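Local coordinates for protein sphingomyelinase-c (Listeria ivanovii, PDB 1ZWX) that belongs to the DNase I-like endonuclease/exonuclease/phosphatase family, its chain built around two six-stranded mixed beta sheets with helices beside them, at residues N46-I51 and V106-I111; P229-M234 and D290-V295. All blocks are in the same frame, centred on the assembly; numbering follows the deposited sequence.

Interaction 1: N46-I51 and V106-I111; sequences NNDVVI and VSQWPI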
loop_
_atom_site.group_PDB
_atom_site.type_symbol
_atom_site.label_atom_id
_atom_site.label_comp_id
_atom_site.label_asym_id
_atom_site.label_seq_id
_atom_site.Cartn_x
_atom_site.Cartn_y
_atom_site.Cartn_z
ATOM N N ASN A 46 0.415 -2.272 -17.217
ATOM C CA ASN A 46 0.634 -0.911 -17.697
ATOM C C ASN A 46 0.945 0.133 -16.614
ATOM O O ASN A 46 0.606 1.317 -16.769
ATOM C CB ASN A 46 -0.541 -0.443 -18.558
ATOM C CG ASN A 46 -0.901 -1.435 -19.640
ATOM O OD1 ASN A 46 -0.012 -1.993 -20.324
ATOM N ND2 ASN A 46 -2.217 -1.698 -19.787
ATOM N N ASN A 47 1.600 -0.291 -15.531
ATOM C CA ASN A 47 2.051 0.659 -14.507
ATOM C C ASN A 47 3.541 0.850 -14.625
ATOM O O ASN A 47 4.235 -0.068 -15.041
ATOM C CB ASN A 47 1.704 0.112 -13.090
ATOM C CG ASN A 47 0.206 0.015 -12.865
ATOM O OD1 ASN A 47 -0.388 -1.093 -12.844
ATOM N ND2 ASN A 47 -0.437 1.160 -12.746
ATOM N N ASP A 48 4.056 1.994 -14.193
ATOM C CA ASP A 48 5.482 2.127 -14.006
ATOM C C ASP A 48 5.946 1.410 -12.757
ATOM O O ASP A 48 7.010 0.798 -12.729
ATOM C CB ASP A 48 5.857 3.615 -13.970
ATOM C CG ASP A 48 5.621 4.282 -15.319
ATOM O OD1 ASP A 48 6.358 3.948 -16.266
ATOM O OD2 ASP A 48 4.662 5.049 -15.450
ATOM N N VAL A 49 5.131 1.516 -11.697
ATOM C CA VAL A 49 5.501 1.049 -10.358
ATOM C C VAL A 49 4.207 0.529 -9.703
ATOM O O VAL A 49 3.097 1.065 -9.937
ATOM C CB VAL A 49 6.143 2.206 -9.487
ATOM C CG1 VAL A 49 6.275 1.789 -8.021
ATOM C CG2 VAL A 49 7.531 2.616 -10.023
ATOM N N VAL A 50 4.336 -0.542 -8.923
ATOM C CA VAL A 50 3.180 -1.066 -8.167
ATOM C C VAL A 50 3.592 -1.160 -6.713
ATOM O O VAL A 50 4.682 -1.657 -6.387
ATOM C CB VAL A 50 2.727 -2.482 -8.641
ATOM C CG1 VAL A 50 1.681 -3.086 -7.639
ATOM C CG2 VAL A 50 2.089 -2.426 -10.032
ATOM N N ILE A 51 2.726 -0.656 -5.830
ATOM C CA ILE A 51 2.980 -0.715 -4.374
ATOM C C ILE A 51 2.035 -1.754 -3.806
ATOM O O ILE A 51 0.855 -1.702 -4.082
ATOM C CB ILE A 51 2.681 0.646 -3.683
ATOM C CG1 ILE A 51 3.657 1.721 -4.193
ATOM C CG2 ILE A 51 2.725 0.480 -2.113
ATOM C CD1 ILE A 51 3.286 3.173 -3.699
ATOM N N VAL A 106 7.331 -2.955 -6.628
ATOM C CA VAL A 106 7.863 -3.575 -7.846
ATOM C C VAL A 106 7.782 -2.564 -8.998
ATOM O O VAL A 106 6.904 -1.678 -9.023
ATOM C CB VAL A 106 7.121 -4.918 -8.186
ATOM C CG1 VAL A 106 7.127 -5.851 -6.935
ATOM C CG2 VAL A 106 5.734 -4.710 -8.701
ATOM N N SER A 107 8.711 -2.697 -9.952
ATOM C CA SER A 107 8.850 -1.709 -11.025
ATOM C C SER A 107 9.232 -2.380 -12.364
ATOM O O SER A 107 9.991 -3.349 -12.389
ATOM C CB SER A 107 9.952 -0.714 -10.639
ATOM O OG SER A 107 10.066 0.297 -11.629
ATOM N N GLN A 108 8.706 -1.860 -13.461
ATOM C CA GLN A 108 9.285 -2.229 -14.760
ATOM C C GLN A 108 10.638 -1.577 -15.026
ATOM O O GLN A 108 11.311 -1.966 -15.997
ATOM C CB GLN A 108 8.324 -1.973 -15.907
ATOM C CG GLN A 108 7.912 -0.580 -16.104
ATOM C CD GLN A 108 7.187 -0.391 -17.419
ATOM O OE1 GLN A 108 6.022 0.004 -17.438
ATOM N NE2 GLN A 108 7.879 -0.672 -18.541
ATOM N N TRP A 109 11.034 -0.624 -14.162
ATOM C CA TRP A 109 12.289 0.156 -14.301
ATOM C C TRP A 109 13.336 -0.227 -13.299
ATOM O O TRP A 109 13.026 -0.630 -12.172
ATOM C CB TRP A 109 12.004 1.679 -14.234
ATOM C CG TRP A 109 10.933 2.041 -15.162
ATOM C CD1 TRP A 109 9.627 2.303 -14.846
ATOM C CD2 TRP A 109 11.025 2.122 -16.588
ATOM N NE1 TRP A 109 8.905 2.530 -15.977
ATOM C CE2 TRP A 109 9.737 2.427 -17.066
ATOM C CE3 TRP A 109 12.082 1.954 -17.513
ATOM C CZ2 TRP A 109 9.460 2.601 -18.422
ATOM C CZ3 TRP A 109 11.808 2.121 -18.866
ATOM C CH2 TRP A 109 10.517 2.445 -19.312
ATOM N N PRO A 110 14.606 -0.119 -13.682
ATOM C CA PRO A 110 15.625 -0.505 -12.760
ATOM C C PRO A 110 15.601 0.311 -11.449
ATOM O O PRO A 110 15.402 1.537 -11.466
ATOM C CB PRO A 110 16.920 -0.257 -13.529
ATOM C CG PRO A 110 16.565 0.626 -14.626
ATOM C CD PRO A 110 15.164 0.332 -14.986
ATOM N N ILE A 111 15.821 -0.401 -10.354
ATOM C CA ILE A 111 15.905 0.172 -9.019
ATOM C C ILE A 111 17.384 0.407 -8.676
ATOM O O ILE A 111 18.131 -0.532 -8.490
ATOM C CB ILE A 111 15.228 -0.766 -7.966
ATOM C CG1 ILE A 111 13.734 -0.923 -8.252
ATOM C CG2 ILE A 111 15.506 -0.278 -6.516
ATOM C CD1 ILE A 111 13.021 -2.039 -7.384
#
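Asp48 OD1 is held by two groups: Trp109 NE1 donates to it at 2.9 Å (N-H...O 154°), and Lys140 makes a salt bridge to the same oxygen. The indole meets the lone pair anti to OD2; the bond is made at the indole edge, the oxygen tilted slightly out of the ring plane, with carboxylate and ring 28° apart. OD2 is occupied separately, accepting from the backbone N of Lys12 on strand 12-20.

The backbone carbonyl of the same residue works too, as Gln108 N reaches Asp48 O at 3.2 Å. Ser107 turns the chain just there: with OG anti to the backbone N (chi1 -177°), it accepts from Trp109 N at 2.9 Å and closes an ST turn. Next to this turn, in one of the two sheets of the DNase I-like beta sandwich, Val49 and Ser107 form an antiparallel non-hydrogen-bonded pair. Val50 and Val106 follow as the hydrogen-bonded pair, with Val50 N to Val106 O at 2.8 Å, and Val50 CB packs on Val106 CG2 at 3.7 Å.

A buried carboxylate supplied with an ammonium, an indole N-H and a backbone N-H would probably stay ionised, tying the ends of strands 49-55 and 104-107 to strands 12-20 and 132-140.

Interaction 2: P229-M234 and D290-V295; sequences PTTNSM and DHYPVV. With PO4 (phosphate ion), chain B.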
loop_
_atom_site.group_PDB
_atom_site.type_symbol
_atom_site.label_atom_id
_atom_site.label_comp_id
_atom_site.label_asym_id
_atom_site.label_seq_id
_atom_site.Cartn_x
_atom_site.Cartn_y
_atom_site.Cartn_z
ATOM N N PRO A 229 -17.599 -1.978 2.979
ATOM C CA PRO A 229 -18.492 -3.125 3.280
ATOM C C PRO A 229 -19.853 -3.125 2.539
ATOM O O PRO A 229 -20.550 -4.151 2.538
ATOM C CB PRO A 229 -18.704 -3.018 4.799
ATOM C CG PRO A 229 -17.570 -2.154 5.303
ATOM C CD PRO A 229 -17.310 -1.176 4.183
ATOM N N THR A 230 -20.242 -2.012 1.913
ATOM C CA THR A 230 -21.500 -2.012 1.172
ATOM C C THR A 230 -21.378 -2.629 -0.220
ATOM O O THR A 230 -22.385 -3.034 -0.781
ATOM C CB THR A 230 -22.222 -0.616 1.121
ATOM O OG1 THR A 230 -21.544 0.285 0.233
ATOM C CG2 THR A 230 -22.312 0.006 2.466
ATOM N N THR A 231 -20.153 -2.735 -0.765
ATOM C CA THR A 231 -19.933 -3.313 -2.097
ATOM C C THR A 231 -18.957 -4.501 -2.165
ATOM O O THR A 231 -18.995 -5.297 -3.108
ATOM C CB THR A 231 -19.445 -2.217 -3.108
ATOM O OG1 THR A 231 -18.191 -1.671 -2.664
ATOM C CG2 THR A 231 -20.467 -1.078 -3.236
ATOM N N ASN A 232 -18.042 -4.600 -1.201
ATOM C CA ASN A 232 -16.979 -5.600 -1.266
ATOM C C ASN A 232 -17.480 -6.936 -0.715
ATOM O O ASN A 232 -17.876 -7.010 0.444
ATOM C CB ASN A 232 -15.750 -5.101 -0.489
ATOM C CG ASN A 232 -14.524 -5.937 -0.715
ATOM O OD1 ASN A 232 -14.410 -7.042 -0.205
ATOM N ND2 ASN A 232 -13.566 -5.395 -1.453
ATOM N N SER A 233 -17.461 -7.981 -1.548
ATOM C CA SER A 233 -17.974 -9.288 -1.149
ATOM C C SER A 233 -17.263 -9.858 0.109
ATOM O O SER A 233 -17.909 -10.488 0.955
ATOM C CB SER A 233 -17.866 -10.246 -2.319
ATOM O OG SER A 233 -16.510 -10.568 -2.603
ATOM N N MET A 234 -15.951 -9.616 0.243
ATOM C CA MET A 234 -15.184 -10.119 1.396
ATOM C C MET A 234 -15.552 -9.369 2.697
ATOM O O MET A 234 -15.594 -9.972 3.768
ATOM C CB MET A 234 -13.664 -10.084 1.131
ATOM C CG MET A 234 -13.208 -10.804 -0.185
ATOM S SD MET A 234 -11.444 -10.670 -0.640
ATOM C CE MET A 234 -10.816 -11.801 0.575
ATOM N N ASP A 290 -9.984 -7.095 0.275
ATOM C CA ASP A 290 -10.996 -6.316 0.967
ATOM C C ASP A 290 -10.831 -4.809 0.756
ATOM O O ASP A 290 -11.711 -4.031 1.159
ATOM C CB ASP A 290 -11.099 -6.701 2.465
ATOM C CG ASP A 290 -9.845 -6.358 3.283
ATOM O OD1 ASP A 290 -8.760 -6.057 2.729
ATOM O OD2 ASP A 290 -9.954 -6.423 4.542
ATOM N N HIS A 291 -9.695 -4.397 0.156
ATOM C CA HIS A 291 -9.495 -2.997 -0.259
ATOM C C HIS A 291 -9.571 -2.959 -1.775
ATOM O O HIS A 291 -9.160 -3.916 -2.435
ATOM C CB HIS A 291 -8.122 -2.447 0.134
ATOM C CG HIS A 291 -7.957 -2.163 1.596
ATOM N ND1 HIS A 291 -7.840 -0.882 2.095
ATOM C CD2 HIS A 291 -7.871 -2.997 2.666
ATOM C CE1 HIS A 291 -7.708 -0.934 3.412
ATOM N NE2 HIS A 291 -7.719 -2.204 3.785
ATOM N N TYR A 292 -10.032 -1.831 -2.315
ATOM C CA TYR A 292 -9.908 -1.595 -3.748
ATOM C C TYR A 292 -8.553 -0.991 -4.071
ATOM O O TYR A 292 -7.999 -0.266 -3.251
ATOM C CB TYR A 292 -11.036 -0.702 -4.280
ATOM C CG TYR A 292 -12.393 -1.287 -4.100
ATOM C CD1 TYR A 292 -13.409 -0.581 -3.408
ATOM C CD2 TYR A 292 -12.684 -2.550 -4.598
ATOM C CE1 TYR A 292 -14.691 -1.149 -3.242
ATOM C CE2 TYR A 292 -13.954 -3.126 -4.425
ATOM C CZ TYR A 292 -14.941 -2.437 -3.755
ATOM O OH TYR A 292 -16.178 -3.050 -3.622
ATOM N N PRO A 293 -7.997 -1.322 -5.263
ATOM C CA PRO A 293 -6.737 -0.731 -5.709
ATOM C C PRO A 293 -6.938 0.752 -6.053
ATOM O O PRO A 293 -8.064 1.176 -6.335
ATOM C CB PRO A 293 -6.392 -1.501 -6.986
ATOM C CG PRO A 293 -7.494 -2.480 -7.219
ATOM C CD PRO A 293 -8.583 -2.250 -6.252
ATOM N N VAL A 294 -5.867 1.528 -5.971
ATOM C CA VAL A 294 -5.918 2.944 -6.329
ATOM C C VAL A 294 -4.838 3.162 -7.402
ATOM O O VAL A 294 -3.749 2.647 -7.291
ATOM C CB VAL A 294 -5.743 3.907 -5.092
ATOM C CG1 VAL A 294 -5.441 5.327 -5.525
ATOM C CG2 VAL A 294 -6.994 3.866 -4.187
ATOM N N VAL A 295 -5.173 3.904 -8.446
ATOM C CA VAL A 295 -4.178 4.280 -9.475
ATOM C C VAL A 295 -3.846 5.776 -9.371
ATOM O O VAL A 295 -4.744 6.614 -9.212
ATOM C CB VAL A 295 -4.586 3.777 -10.928
ATOM C CG1 VAL A 295 -5.945 4.330 -11.362
ATOM C CG2 VAL A 295 -3.447 4.035 -11.966
HETATM P P PO4 B . -7.334 -3.854 7.454
HETATM O O1 PO4 B . -8.623 -4.470 7.978
HETATM O O2 PO4 B . -7.376 -3.787 5.950
HETATM O O3 PO4 B . -7.208 -2.422 7.944
HETATM O O4 PO4 B . -6.176 -4.716 7.922
HETATM O O HOH W 1 -16.791 -5.067 -5.331
#
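Thr231 and Tyr292 meet where a helix N-cap packs against the Asp-His segment preceding strand 294-298, in the DNase I-like fold. Hydroxyl bonding carries the outer part. Thr231 OG1 sits 2.6 Å from Tyr292 OH, in the plane of the phenol at its edge, and either group could donate. OG1 gets there by lying between its backbone N and carbonyl carbon (chi1 62°). A water bonds Tyr292 OH at 2.7 Å and also approaches Thr231 O at 3.1 Å, a less certain link because further acceptors compete for its protons.

Hydrogen bonds of the Asn232 side-chain amide come next. Asn232 takes the N-cap position of helix 233-238; its OD1 accepts weakly from Met234 N at 3.0 Å, and weakly from Leu235 N as well. The other end of the amide donates to Ser289 O, just before the second segment. Engagement at both ends restrains the rotation of the amide, which lies against the Asp290 backbone, OD1 3.7 Å from Asp290 CA.

Van der Waals contact brings in Met234, whose chain bends at chi3 (75°) and brings SD to 4.0 Å from Asp290 N; its side chain also rests on Tyr19 and Tyr285. An aromatic contact is added by Tyr292, which meets His268 edge-to-face.

His291 turns to a phosphate ion instead, probably from the crystallisation liquor. ND1 is hydrogen-bonded to Asp248 OD1, which orients the imidazole, and His291 NE2 donates to phosphate O2 at 2.7 Å, with O2 in the ring plane.

How the interactions relate
Interaction 1 and interaction 2 lie in series along the chain, the first closing before the second opens, with centres about 23 Å apart. Both reach the same mixed sheet. In it, strand 12-20 runs between strand 49-55, which carries the first contact, and strand 294-298, which leads out of the second; Asn47 packs on Val295, where the two regions touch. Interaction 1 pairs two neighbouring strands and anchors the turn that follows strand 104-107 to strand 132-140 of the other sheet. Interaction 2, by contrast, joins the loop before strand 294-298, the last of the chain, to the N-terminal end of helix 233-238 and the loop leading into it. One sheet thus connects a strand-end anchor with a loop that holds a phosphate ion in this crystal.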